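Side-chain contacts in P43 (Trichuris muris, PDB 6QIX), which is the major secreted protein of the whipworm, tethers to matrix and inhibits the function of interleukin-13: residues Q40-Y43 against S44-H48; G144-K147 against M148-I152; L201-L205 against K206-S210. All coordinates share one frame; numbering follows the deposited sequence.

Contact 1 of 3, residues Q40-Y43 against S44-H48. With ACT (acetate ion), chain D.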
ATOM      1  N   GLN A  40      13.908  -7.124  -2.642  1.00 32.37           N
ATOM      2  CA  GLN A  40      14.936  -6.640  -3.565  1.00 32.02           C
ATOM      3  C   GLN A  40      15.293  -7.704  -4.600  1.00 33.56           C
ATOM      4  O   GLN A  40      15.437  -7.408  -5.792  1.00 33.01           O
ATOM      5  CB  GLN A  40      16.186  -6.199  -2.798  1.00 33.78           C
ATOM      6  CG  GLN A  40      17.287  -5.643  -3.715  1.00 33.48           C
ATOM      7  CD  GLN A  40      16.869  -4.355  -4.416  1.00 33.36           C
ATOM      8  OE1 GLN A  40      16.054  -3.594  -3.897  1.00 36.58           O
ATOM      9  NE2 GLN A  40      17.435  -4.101  -5.590  1.00 32.05           N
ATOM     10  N   HIS A  41      15.437  -8.952  -4.165  1.00 34.91           N
ATOM     11  CA  HIS A  41      15.775 -10.022  -5.100  1.00 35.18           C
ATOM     12  C   HIS A  41      14.652 -10.272  -6.097  1.00 33.03           C
ATOM     13  O   HIS A  41      14.907 -10.439  -7.297  1.00 35.28           O
ATOM     14  CB  HIS A  41      16.066 -11.301  -4.340  1.00 36.86           C
ATOM     15  CG  HIS A  41      16.387 -12.458  -5.221  1.00 42.09           C
ATOM     16  ND1 HIS A  41      15.565 -13.558  -5.335  1.00 47.07           N
ATOM     17  CD2 HIS A  41      17.441 -12.684  -6.037  1.00 45.72           C
ATOM     18  CE1 HIS A  41      16.120 -14.431  -6.161  1.00 49.19           C
ATOM     19  NE2 HIS A  41      17.251 -13.915  -6.612  1.00 48.83           N
ATOM     20  N   MET A  42      13.407 -10.312  -5.623  1.00 29.29           N
ATOM     21  CA  MET A  42      12.288 -10.525  -6.537  1.00 27.06           C
ATOM     22  C   MET A  42      12.157  -9.358  -7.512  1.00 29.44           C
ATOM     23  O   MET A  42      11.935  -9.563  -8.710  1.00 30.89           O
ATOM     24  CB  MET A  42      10.988 -10.741  -5.746  1.00 26.23           C
ATOM     25  CG  MET A  42       9.746 -10.897  -6.614  1.00 25.97           C
ATOM     26  SD  MET A  42       8.235 -11.115  -5.639  1.00 29.21           S
ATOM     27  CE  MET A  42       8.554 -12.782  -5.037  1.00 28.68           C
ATOM     28  N   TYR A  43      12.290  -8.122  -7.019  1.00 30.81           N
ATOM     29  CA  TYR A  43      12.274  -6.968  -7.915  1.00 30.62           C
ATOM     30  C   TYR A  43      13.394  -7.060  -8.955  1.00 31.88           C
ATOM     31  O   TYR A  43      13.189  -6.746 -10.140  1.00 32.67           O
ATOM     32  CB  TYR A  43      12.397  -5.686  -7.086  1.00 30.83           C
ATOM     33  CG  TYR A  43      12.893  -4.509  -7.883  1.00 31.25           C
ATOM     34  CD1 TYR A  43      12.082  -3.905  -8.816  1.00 30.90           C
ATOM     35  CD2 TYR A  43      14.178  -4.006  -7.711  1.00 32.64           C
ATOM     36  CE1 TYR A  43      12.536  -2.799  -9.566  1.00 34.21           C
ATOM     37  CE2 TYR A  43      14.638  -2.944  -8.450  1.00 35.74           C
ATOM     38  CZ  TYR A  43      13.818  -2.344  -9.375  1.00 36.84           C
ATOM     39  OH  TYR A  43      14.266  -1.276 -10.088  1.00 40.80           O
ATOM     40  N   SER A  44      14.586  -7.498  -8.529  1.00 31.20           N
ATOM     41  CA  SER A  44      15.712  -7.629  -9.454  1.00 33.77           C
ATOM     42  C   SER A  44      15.384  -8.592 -10.588  1.00 32.29           C
ATOM     43  O   SER A  44      15.675  -8.318 -11.757  1.00 32.73           O
ATOM     44  CB  SER A  44      16.953  -8.117  -8.701  1.00 40.15           C
ATOM     45  OG  SER A  44      17.525  -7.062  -7.936  1.00 48.36           O
ATOM     46  N   LYS A  45      14.772  -9.725 -10.255  1.00 32.85           N
ATOM     47  CA  LYS A  45      14.457 -10.713 -11.276  1.00 32.77           C
ATOM     48  C   LYS A  45      13.331 -10.233 -12.172  1.00 32.29           C
ATOM     49  O   LYS A  45      13.346 -10.501 -13.376  1.00 34.79           O
ATOM     50  CB  LYS A  45      14.069 -12.037 -10.622  1.00 36.96           C
ATOM     51  CG  LYS A  45      15.153 -12.632  -9.789  1.00 40.96           C
ATOM     52  CD  LYS A  45      16.170 -13.370 -10.638  1.00 46.71           C
ATOM     53  CE  LYS A  45      16.825 -14.485  -9.829  1.00 50.48           C
ATOM     54  NZ  LYS A  45      18.273 -14.604 -10.133  1.00 53.85           N
ATOM     55  N   LEU A  46      12.328  -9.559 -11.601  1.00 30.59           N
ATOM     56  CA  LEU A  46      11.252  -8.981 -12.418  1.00 28.40           C
ATOM     57  C   LEU A  46      11.805  -7.971 -13.409  1.00 31.24           C
ATOM     58  O   LEU A  46      11.408  -7.952 -14.586  1.00 31.11           O
ATOM     59  CB  LEU A  46      10.191  -8.305 -11.532  1.00 27.24           C
ATOM     60  CG  LEU A  46       9.389  -9.250 -10.620  1.00 29.68           C
ATOM     61  CD1 LEU A  46       8.477  -8.444  -9.689  1.00 27.67           C
ATOM     62  CD2 LEU A  46       8.582 -10.222 -11.448  1.00 28.70           C
ATOM     63  N   SER A  47      12.704  -7.106 -12.936  1.00 31.78           N
ATOM     64  CA  SER A  47      13.273  -6.072 -13.784  1.00 38.01           C
ATOM     65  C   SER A  47      14.119  -6.700 -14.883  1.00 38.85           C
ATOM     66  O   SER A  47      13.972  -6.368 -16.063  1.00 37.28           O
ATOM     67  CB  SER A  47      14.070  -5.097 -12.909  1.00 40.16           C
ATOM     68  OG  SER A  47      14.941  -4.318 -13.691  1.00 47.59           O
ATOM     69  N   HIS A  48      14.968  -7.665 -14.526  1.00 40.72           N
ATOM     70  CA  HIS A  48      15.761  -8.341 -15.550  1.00 42.40           C
ATOM     71  C   HIS A  48      14.873  -9.047 -16.565  1.00 40.14           C
ATOM     72  O   HIS A  48      15.217  -9.109 -17.753  1.00 40.17           O
ATOM     73  CB  HIS A  48      16.715  -9.348 -14.908  1.00 45.01           C
ATOM     74  CG  HIS A  48      17.779  -8.713 -14.076  1.00 49.20           C
ATOM     75  ND1 HIS A  48      18.569  -9.430 -13.204  1.00 51.09           N
ATOM     76  CD2 HIS A  48      18.171  -7.421 -13.967  1.00 51.33           C
ATOM     77  CE1 HIS A  48      19.406  -8.607 -12.599  1.00 53.00           C
ATOM     78  NE2 HIS A  48      19.188  -7.384 -13.047  1.00 52.32           N
TER
HETATM   79  C   ACT D 402      10.974  -0.180 -12.344  1.00 40.38           C
HETATM   80  O   ACT D 402      11.954  -0.246 -11.580  1.00 38.43           O
HETATM   81  OXT ACT D 402      10.118   0.735 -12.448  1.00 42.97           O
HETATM   82  CH3 ACT D 402      10.778  -1.426 -13.235  1.00 44.12           C

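Contact 2 of 3, residues G144-K147 against M148-I152. With ACT (acetate ion), chain D.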
ATOM      1  N   GLY A 144      -0.498   1.353 -15.480  1.00 29.02           N
ATOM      2  CA  GLY A 144       0.426   0.308 -15.888  1.00 27.96           C
ATOM      3  C   GLY A 144       1.106  -0.358 -14.705  1.00 27.29           C
ATOM      4  O   GLY A 144       1.215  -1.597 -14.647  1.00 27.55           O
ATOM      5  N   TYR A 145       1.575   0.446 -13.733  1.00 25.22           N
ATOM      6  CA  TYR A 145       2.176  -0.162 -12.542  1.00 24.97           C
ATOM      7  C   TYR A 145       1.137  -0.889 -11.698  1.00 25.34           C
ATOM      8  O   TYR A 145       1.456  -1.904 -11.046  1.00 23.25           O
ATOM      9  CB  TYR A 145       2.882   0.899 -11.697  1.00 23.20           C
ATOM     10  CG  TYR A 145       4.264   1.225 -12.168  1.00 25.78           C
ATOM     11  CD1 TYR A 145       5.333   0.403 -11.853  1.00 25.40           C
ATOM     12  CD2 TYR A 145       4.520   2.378 -12.909  1.00 23.96           C
ATOM     13  CE1 TYR A 145       6.617   0.696 -12.283  1.00 26.79           C
ATOM     14  CE2 TYR A 145       5.823   2.673 -13.351  1.00 25.08           C
ATOM     15  CZ  TYR A 145       6.856   1.831 -13.028  1.00 27.45           C
ATOM     16  OH  TYR A 145       8.141   2.146 -13.446  1.00 32.85           O
ATOM     17  N   ARG A 146      -0.103  -0.380 -11.660  1.00 26.86           N
ATOM     18  CA  ARG A 146      -1.124  -1.074 -10.889  1.00 30.57           C
ATOM     19  C   ARG A 146      -1.323  -2.485 -11.426  1.00 28.47           C
ATOM     20  O   ARG A 146      -1.412  -3.450 -10.652  1.00 32.05           O
ATOM     21  CB  ARG A 146      -2.442  -0.306 -10.900  1.00 35.61           C
ATOM     22  CG  ARG A 146      -3.486  -0.945  -9.983  1.00 42.78           C
ATOM     23  CD  ARG A 146      -4.683  -0.046  -9.744  1.00 48.64           C
ATOM     24  NE  ARG A 146      -5.733  -0.276 -10.736  1.00 54.21           N
ATOM     25  CZ  ARG A 146      -6.493   0.675 -11.272  1.00 58.52           C
ATOM     26  NH1 ARG A 146      -6.338   1.957 -10.925  1.00 61.33           N
ATOM     27  NH2 ARG A 146      -7.420   0.342 -12.166  1.00 59.13           N
ATOM     28  N   LYS A 147      -1.361  -2.626 -12.753  1.00 27.61           N
ATOM     29  CA  LYS A 147      -1.529  -3.944 -13.339  1.00 29.02           C
ATOM     30  C   LYS A 147      -0.390  -4.865 -12.911  1.00 28.76           C
ATOM     31  O   LYS A 147      -0.613  -6.045 -12.605  1.00 30.93           O
ATOM     32  CB  LYS A 147      -1.624  -3.816 -14.857  1.00 32.29           C
ATOM     33  CG  LYS A 147      -1.964  -5.106 -15.576  1.00 37.20           C
ATOM     34  CD  LYS A 147      -2.098  -4.903 -17.101  1.00 39.48           C
ATOM     35  CE  LYS A 147      -2.409  -6.247 -17.775  1.00 42.18           C
ATOM     36  NZ  LYS A 147      -1.208  -7.134 -17.977  1.00 45.43           N
ATOM     37  N   MET A 148       0.832  -4.340 -12.841  1.00 27.95           N
ATOM     38  CA  MET A 148       1.951  -5.168 -12.387  1.00 27.83           C
ATOM     39  C   MET A 148       1.751  -5.610 -10.937  1.00 26.39           C
ATOM     40  O   MET A 148       1.841  -6.807 -10.626  1.00 26.33           O
ATOM     41  CB  MET A 148       3.268  -4.401 -12.534  1.00 27.55           C
ATOM     42  CG  MET A 148       3.692  -4.191 -13.986  1.00 29.07           C
ATOM     43  SD  MET A 148       4.227  -5.752 -14.762  1.00 34.74           S
ATOM     44  CE  MET A 148       4.788  -5.115 -16.352  1.00 36.20           C
ATOM     45  N   PHE A 149       1.455  -4.656 -10.045  1.00 24.40           N
ATOM     46  CA  PHE A 149       1.322  -4.974  -8.623  1.00 26.63           C
ATOM     47  C   PHE A 149       0.205  -5.984  -8.399  1.00 26.96           C
ATOM     48  O   PHE A 149       0.342  -6.918  -7.596  1.00 25.35           O
ATOM     49  CB  PHE A 149       1.048  -3.707  -7.809  1.00 27.89           C
ATOM     50  CG  PHE A 149       2.265  -2.915  -7.465  1.00 30.45           C
ATOM     51  CD1 PHE A 149       3.131  -3.345  -6.490  1.00 30.83           C
ATOM     52  CD2 PHE A 149       2.509  -1.700  -8.086  1.00 30.54           C
ATOM     53  CE1 PHE A 149       4.242  -2.588  -6.156  1.00 32.20           C
ATOM     54  CE2 PHE A 149       3.617  -0.927  -7.755  1.00 30.66           C
ATOM     55  CZ  PHE A 149       4.493  -1.380  -6.806  1.00 30.35           C
ATOM     56  N   GLU A 150      -0.911  -5.828  -9.116  1.00 28.24           N
ATOM     57  CA  GLU A 150      -2.042  -6.705  -8.872  1.00 32.49           C
ATOM     58  C   GLU A 150      -1.778  -8.129  -9.335  1.00 30.06           C
ATOM     59  O   GLU A 150      -2.505  -9.033  -8.908  1.00 30.34           O
ATOM     60  CB  GLU A 150      -3.300  -6.176  -9.556  1.00 41.03           C
ATOM     61  CG  GLU A 150      -3.926  -4.931  -8.848  1.00 48.62           C
ATOM     62  CD  GLU A 150      -4.375  -5.261  -7.429  1.00 56.99           C
ATOM     63  OE1 GLU A 150      -5.517  -5.779  -7.278  1.00 60.32           O
ATOM     64  OE2 GLU A 150      -3.573  -5.039  -6.475  1.00 60.05           O
ATOM     65  N   SER A 151      -0.768  -8.345 -10.198  1.00 26.21           N
ATOM     66  CA  SER A 151      -0.488  -9.673 -10.714  1.00 25.11           C
ATOM     67  C   SER A 151       0.313 -10.509  -9.722  1.00 22.60           C
ATOM     68  O   SER A 151       0.312 -11.749  -9.826  1.00 26.19           O
ATOM     69  CB  SER A 151       0.242  -9.574 -12.063  1.00 25.96           C
ATOM     70  OG  SER A 151       1.531  -9.024 -11.941  1.00 26.29           O
ATOM     71  N   ILE A 152       0.945  -9.876  -8.736  1.00 21.72           N
ATOM     72  CA  ILE A 152       1.638 -10.633  -7.679  1.00 23.51           C
ATOM     73  C   ILE A 152       0.613 -11.428  -6.875  1.00 22.21           C
ATOM     74  O   ILE A 152      -0.463 -10.881  -6.528  1.00 21.05           O
ATOM     75  CB  ILE A 152       2.431  -9.682  -6.759  1.00 28.46           C
ATOM     76  CG1 ILE A 152       3.223  -8.668  -7.581  1.00 34.44           C
ATOM     77  CG2 ILE A 152       3.311 -10.465  -5.796  1.00 31.09           C
ATOM     78  CD1 ILE A 152       4.539  -9.129  -8.075  1.00 39.94           C
TER
HETATM   79  C   ACT D 402      10.974  -0.180 -12.344  1.00 40.38           C
HETATM   80  O   ACT D 402      11.954  -0.246 -11.580  1.00 38.43           O
HETATM   81  OXT ACT D 402      10.118   0.735 -12.448  1.00 42.97           O
HETATM   82  CH3 ACT D 402      10.778  -1.426 -13.235  1.00 44.12           C

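Contact 3 of 3, residues L201-L205 against K206-S210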
ATOM      1  N   LEU A 201      -8.548  16.225   0.483  1.00 15.68           N
ATOM      2  CA  LEU A 201      -8.999  16.006   1.845  1.00 15.89           C
ATOM      3  C   LEU A 201      -7.935  16.432   2.844  1.00 15.99           C
ATOM      4  O   LEU A 201      -6.740  16.406   2.551  1.00 16.48           O
ATOM      5  CB  LEU A 201      -9.336  14.542   2.081  1.00 14.46           C
ATOM      6  CG  LEU A 201     -10.323  13.927   1.051  1.00 15.27           C
ATOM      7  CD1 LEU A 201     -10.609  12.492   1.396  1.00 17.34           C
ATOM      8  CD2 LEU A 201     -11.602  14.740   1.014  1.00 18.47           C
ATOM      9  N   TRP A 202      -8.383  16.836   4.024  1.00 14.78           N
ATOM     10  CA  TRP A 202      -7.430  17.343   5.012  1.00 14.48           C
ATOM     11  C   TRP A 202      -7.910  17.025   6.425  1.00 15.83           C
ATOM     12  O   TRP A 202      -9.098  16.797   6.676  1.00 17.45           O
ATOM     13  CB  TRP A 202      -7.274  18.844   4.839  1.00 18.00           C
ATOM     14  CG  TRP A 202      -6.116  19.502   5.535  1.00 18.14           C
ATOM     15  CD1 TRP A 202      -6.180  20.592   6.338  1.00 20.53           C
ATOM     16  CD2 TRP A 202      -4.751  19.102   5.496  1.00 16.52           C
ATOM     17  NE1 TRP A 202      -4.916  20.935   6.775  1.00 19.79           N
ATOM     18  CE2 TRP A 202      -4.026  20.006   6.309  1.00 19.24           C
ATOM     19  CE3 TRP A 202      -4.071  18.057   4.865  1.00 16.41           C
ATOM     20  CZ2 TRP A 202      -2.641  19.896   6.513  1.00 19.58           C
ATOM     21  CZ3 TRP A 202      -2.688  17.944   5.057  1.00 17.90           C
ATOM     22  CH2 TRP A 202      -1.986  18.893   5.872  1.00 18.10           C
ATOM     23  N   PHE A 203      -6.965  17.065   7.351  1.00 18.03           N
ATOM     24  CA  PHE A 203      -7.239  16.909   8.760  1.00 18.75           C
ATOM     25  C   PHE A 203      -8.184  17.996   9.264  1.00 20.56           C
ATOM     26  O   PHE A 203      -8.276  19.079   8.680  1.00 22.53           O
ATOM     27  CB  PHE A 203      -5.923  16.972   9.545  1.00 20.89           C
ATOM     28  CG  PHE A 203      -4.941  15.908   9.140  1.00 22.94           C
ATOM     29  CD1 PHE A 203      -5.074  14.607   9.605  1.00 26.55           C
ATOM     30  CD2 PHE A 203      -3.922  16.193   8.273  1.00 26.51           C
ATOM     31  CE1 PHE A 203      -4.162  13.609   9.224  1.00 26.55           C
ATOM     32  CE2 PHE A 203      -3.002  15.196   7.902  1.00 28.69           C
ATOM     33  CZ  PHE A 203      -3.163  13.907   8.340  1.00 26.40           C
ATOM     34  N   PRO A 204      -8.857  17.757  10.389  1.00 21.96           N
ATOM     35  CA  PRO A 204      -8.747  16.585  11.276  1.00 23.12           C
ATOM     36  C   PRO A 204      -9.190  15.246  10.672  1.00 22.26           C
ATOM     37  O   PRO A 204      -9.922  15.168   9.674  1.00 22.15           O
ATOM     38  CB  PRO A 204      -9.663  16.949  12.460  1.00 25.20           C
ATOM     39  CG  PRO A 204     -10.573  17.981  11.937  1.00 26.12           C
ATOM     40  CD  PRO A 204      -9.806  18.747  10.904  1.00 24.95           C
ATOM     41  N   LEU A 205      -8.723  14.169  11.300  1.00 22.22           N
ATOM     42  CA  LEU A 205      -9.043  12.835  10.802  1.00 22.44           C
ATOM     43  C   LEU A 205     -10.547  12.597  10.689  1.00 21.06           C
ATOM     44  O   LEU A 205     -11.011  11.962   9.725  1.00 20.23           O
ATOM     45  CB  LEU A 205      -8.413  11.790  11.720  1.00 22.82           C
ATOM     46  CG  LEU A 205      -8.630  10.325  11.390  1.00 25.11           C
ATOM     47  CD1 LEU A 205      -7.969   9.991  10.053  1.00 22.50           C
ATOM     48  CD2 LEU A 205      -8.039   9.515  12.555  1.00 28.11           C
ATOM     49  N   LYS A 206     -11.335  13.110  11.643  1.00 21.64           N
ATOM     50  CA  LYS A 206     -12.785  12.918  11.547  1.00 24.25           C
ATOM     51  C   LYS A 206     -13.369  13.530  10.267  1.00 22.62           C
ATOM     52  O   LYS A 206     -14.365  13.000   9.723  1.00 22.06           O
ATOM     53  CB  LYS A 206     -13.489  13.463  12.795  1.00 29.96           C
ATOM     54  CG  LYS A 206     -13.283  14.907  13.072  1.00 37.53           C
ATOM     55  CD  LYS A 206     -14.089  15.353  14.306  1.00 44.90           C
ATOM     56  CE  LYS A 206     -13.705  16.765  14.734  1.00 51.31           C
ATOM     57  NZ  LYS A 206     -13.919  17.742  13.659  1.00 55.44           N
ATOM     58  N   ASN A 207     -12.778  14.614   9.754  1.00 22.83           N
ATOM     59  CA  ASN A 207     -13.275  15.159   8.495  1.00 23.25           C
ATOM     60  C   ASN A 207     -12.893  14.255   7.331  1.00 22.05           C
ATOM     61  O   ASN A 207     -13.693  14.046   6.405  1.00 21.83           O
ATOM     62  CB  ASN A 207     -12.742  16.563   8.229  1.00 27.61           C
ATOM     63  CG  ASN A 207     -13.329  17.592   9.139  1.00 33.34           C
ATOM     64  OD1 ASN A 207     -14.153  17.280   9.994  1.00 33.94           O
ATOM     65  ND2 ASN A 207     -12.903  18.842   8.968  1.00 33.10           N
ATOM     66  N   ILE A 208     -11.685  13.696   7.355  1.00 19.53           N
ATOM     67  CA  ILE A 208     -11.287  12.759   6.298  1.00 18.83           C
ATOM     68  C   ILE A 208     -12.239  11.573   6.259  1.00 17.85           C
ATOM     69  O   ILE A 208     -12.695  11.147   5.194  1.00 17.08           O
ATOM     70  CB  ILE A 208      -9.834  12.296   6.512  1.00 17.37           C
ATOM     71  CG1 ILE A 208      -8.843  13.436   6.286  1.00 17.89           C
ATOM     72  CG2 ILE A 208      -9.464  11.155   5.570  1.00 17.75           C
ATOM     73  CD1 ILE A 208      -7.439  13.113   6.647  1.00 19.79           C
ATOM     74  N   VAL A 209     -12.547  11.017   7.433  1.00 19.14           N
ATOM     75  CA  VAL A 209     -13.427   9.858   7.526  1.00 20.62           C
ATOM     76  C   VAL A 209     -14.811  10.215   7.005  1.00 19.97           C
ATOM     77  O   VAL A 209     -15.392   9.484   6.202  1.00 21.64           O
ATOM     78  CB  VAL A 209     -13.486   9.352   8.977  1.00 22.91           C
ATOM     79  CG1 VAL A 209     -14.607   8.339   9.176  1.00 23.92           C
ATOM     80  CG2 VAL A 209     -12.182   8.747   9.337  1.00 22.88           C
ATOM     81  N   SER A 210     -15.352  11.347   7.438  1.00 19.65           N
ATOM     82  CA  SER A 210     -16.687  11.714   6.994  1.00 21.78           C
ATOM     83  C   SER A 210     -16.717  11.912   5.494  1.00 20.67           C
ATOM     84  O   SER A 210     -17.688  11.551   4.836  1.00 21.89           O
ATOM     85  CB  SER A 210     -17.156  12.976   7.722  1.00 25.40           C
ATOM     86  OG  SER A 210     -17.268  12.660   9.087  1.00 34.63           O
TER
HETATM   87  O   HOH W   1     -10.791  19.221   7.008  1.00 31.98           O

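Contact 1 of 3, residues Q40-Y43 against S44-H48
Lys45 bends back over the His41 ring because two torsions act together: CG of Lys45 is anti to its own carbonyl carbon (chi1 -61°), and a second turn at chi2 (-81°) folds the chain. CG of Lys45 then lies over one face of the imidazole, 4.2 Å from the ring centroid and displaced toward the rim, a CH-pi contact. Farther along, CE of Lys45 comes to 3.3 Å from NE2 of His41, and the two chains pass at a slant. The ring itself is tied back toward the start of the helix by a weak hydrogen bond from ND1 of His41 to the carbonyl of Trp36.

One turn of helix 39-49 also gives Ser44 two ways to hold a single carbonyl. Its OG, placed beside its own backbone N, donates to O of Gln40 at 3.0 Å, while N of Ser44 donates to the same oxygen at 2.9 Å. The hydroxyl arrives above the carbonyl plane and the amide from the opposite face, so the oxygen is gripped on both sides. On the inward flank, CG of Met42 lies alongside CD1 of Leu46 at 4.1 Å, the two chains pointing the same way, and both continue onto strand 79-85 through Phe79 and Phe81.

Tyr43 extends from the helix to present its OH to O of the acetate at 2.9 Å, the acceptor lying at the edge of the ring, near its plane. The i to i+4 spacing thus pairs Met42 with Leu46 toward the strand, His41 with Lys45, and Gln40 with a serine that closes its polarity on the helix backbone, whereas the Tyr43 hydroxyl points off the helix, held between the acetate and Arg56 N.

Contact 2 of 3, residues G144-K147 against M148-I152
Phe149 stands one turn beyond Tyr145 and meets it mainly through backbone oxygen. From CB, which is 3.7 Å from O of Tyr145, the chain turns at chi1 (-82°), setting CG beside the backbone N. CD2 of Phe149 then approaches O of Tyr145 to 3.1 Å, the oxygen lying obliquely to the ring. Farther out, CE2 of Phe149 comes to 4.4 Å from CB of Tyr145, a modest apolar touch, and beyond this turn the ring packs on Leu128 and Lys129 of helix 126-129 and on Phe132. The same carbonyl accepts the amide: N of Phe149 donates to O of Tyr145 at 2.9 Å, nearly straight.

On the neighbouring flank, CG of Arg146 and CG of Glu150 lie side by side at 4.2 Å, both chains pointing the same way. Their charged ends do not meet, however: NE of Arg146 and OE1 of Glu150 are 6.5 Å apart and the two flat groups are steeply inclined to each other. Lys147 sends its ammonium to a salt bridge with Asp96.

Toward the end of helix 139-151, OG of Ser151 turns back to donate to O of Met148 at 2.6 Å. The i to i+4 bond from Ser151 N to Lys147 O is weak, and Ser151 N also donates to Met148 O, three residues back.

At the other end of the segment, Tyr145 OH donates to OXT of the acetate at 2.6 Å, the anion sitting at the ring edge, in plane, while Phe132 stacks on the ring and Tyr93 meets it edge-to-face. These aromatic neighbours probably restrict the turning of the phenol ring whose hydroxyl grips the anion. Any Arg146-Glu150 attraction is probably weak at such a separation, and Glu150 OE2 also has a long, weak ion pair with Lys129.

Contact 3 of 3, residues L201-L205 against K206-S210
The Phe203 ring carries CD1 of Ile208 over one face, displaced toward the rim, with the methyl 4.1 Å from CD1 of Phe203; the two side chains run alongside each other and point the same way. Phe203 in turn sets its own CD2 over one face of the Trp202 indole, also toward the rim, and the indole NE1 is hydrogen-bonded to O of Pro238. The pyrrolidine of Pro204, which follows a cis peptide bond, is crossed at a slant by the Asn207 amide, whose ND2 lies 3.7 Å from CD of Pro204.

That amide is also used in a bridge: ND2 of Asn207 donates to a water at 2.9 Å, and the water donates to O of Trp202 at 3.0 Å. Inside the turn, CG1 of Ile208 reaches to 3.4 Å from O of Trp202, and the chain continues to Phe246 of strand 246-252. Leu205 and Val209 touch more loosely one turn apart.

O of Pro204 accepts two amides: N of Ile208 in the carbonyl plane, and N of Asn207 well above it, 2.9 Å from O of Pro204. Pro204 thus occupies the N-cap position of helix 205-216, and the arrangement is that of a helix start: an extended lead-in packed against the first turn through apolar side chains and a bridging water.

How the contacts relate
Contacts 1 and 2 are joined by a shared ligand. Their centres are 14 Å apart and their nearest atoms about 4 Å, without touching, yet one acetate, probably from the crystallisation liquor, receives hydrogen bonds from both tyrosine hydroxyls, on different oxygens, and from Arg56 NE. Helices 39-49 and 139-151 together with Arg56 hold this acetate, which may mark a small anion-binding spot, and residues of both contacts touch Phe79 and Phe81 of strand 79-85. Contact 3 lies on the opposite side of the chain's centre, its centre 38 Å from that of contact 1 and 29 Å from that of contact 2; it belongs to the start of helix 205-216, which packs on strand 246-252 instead.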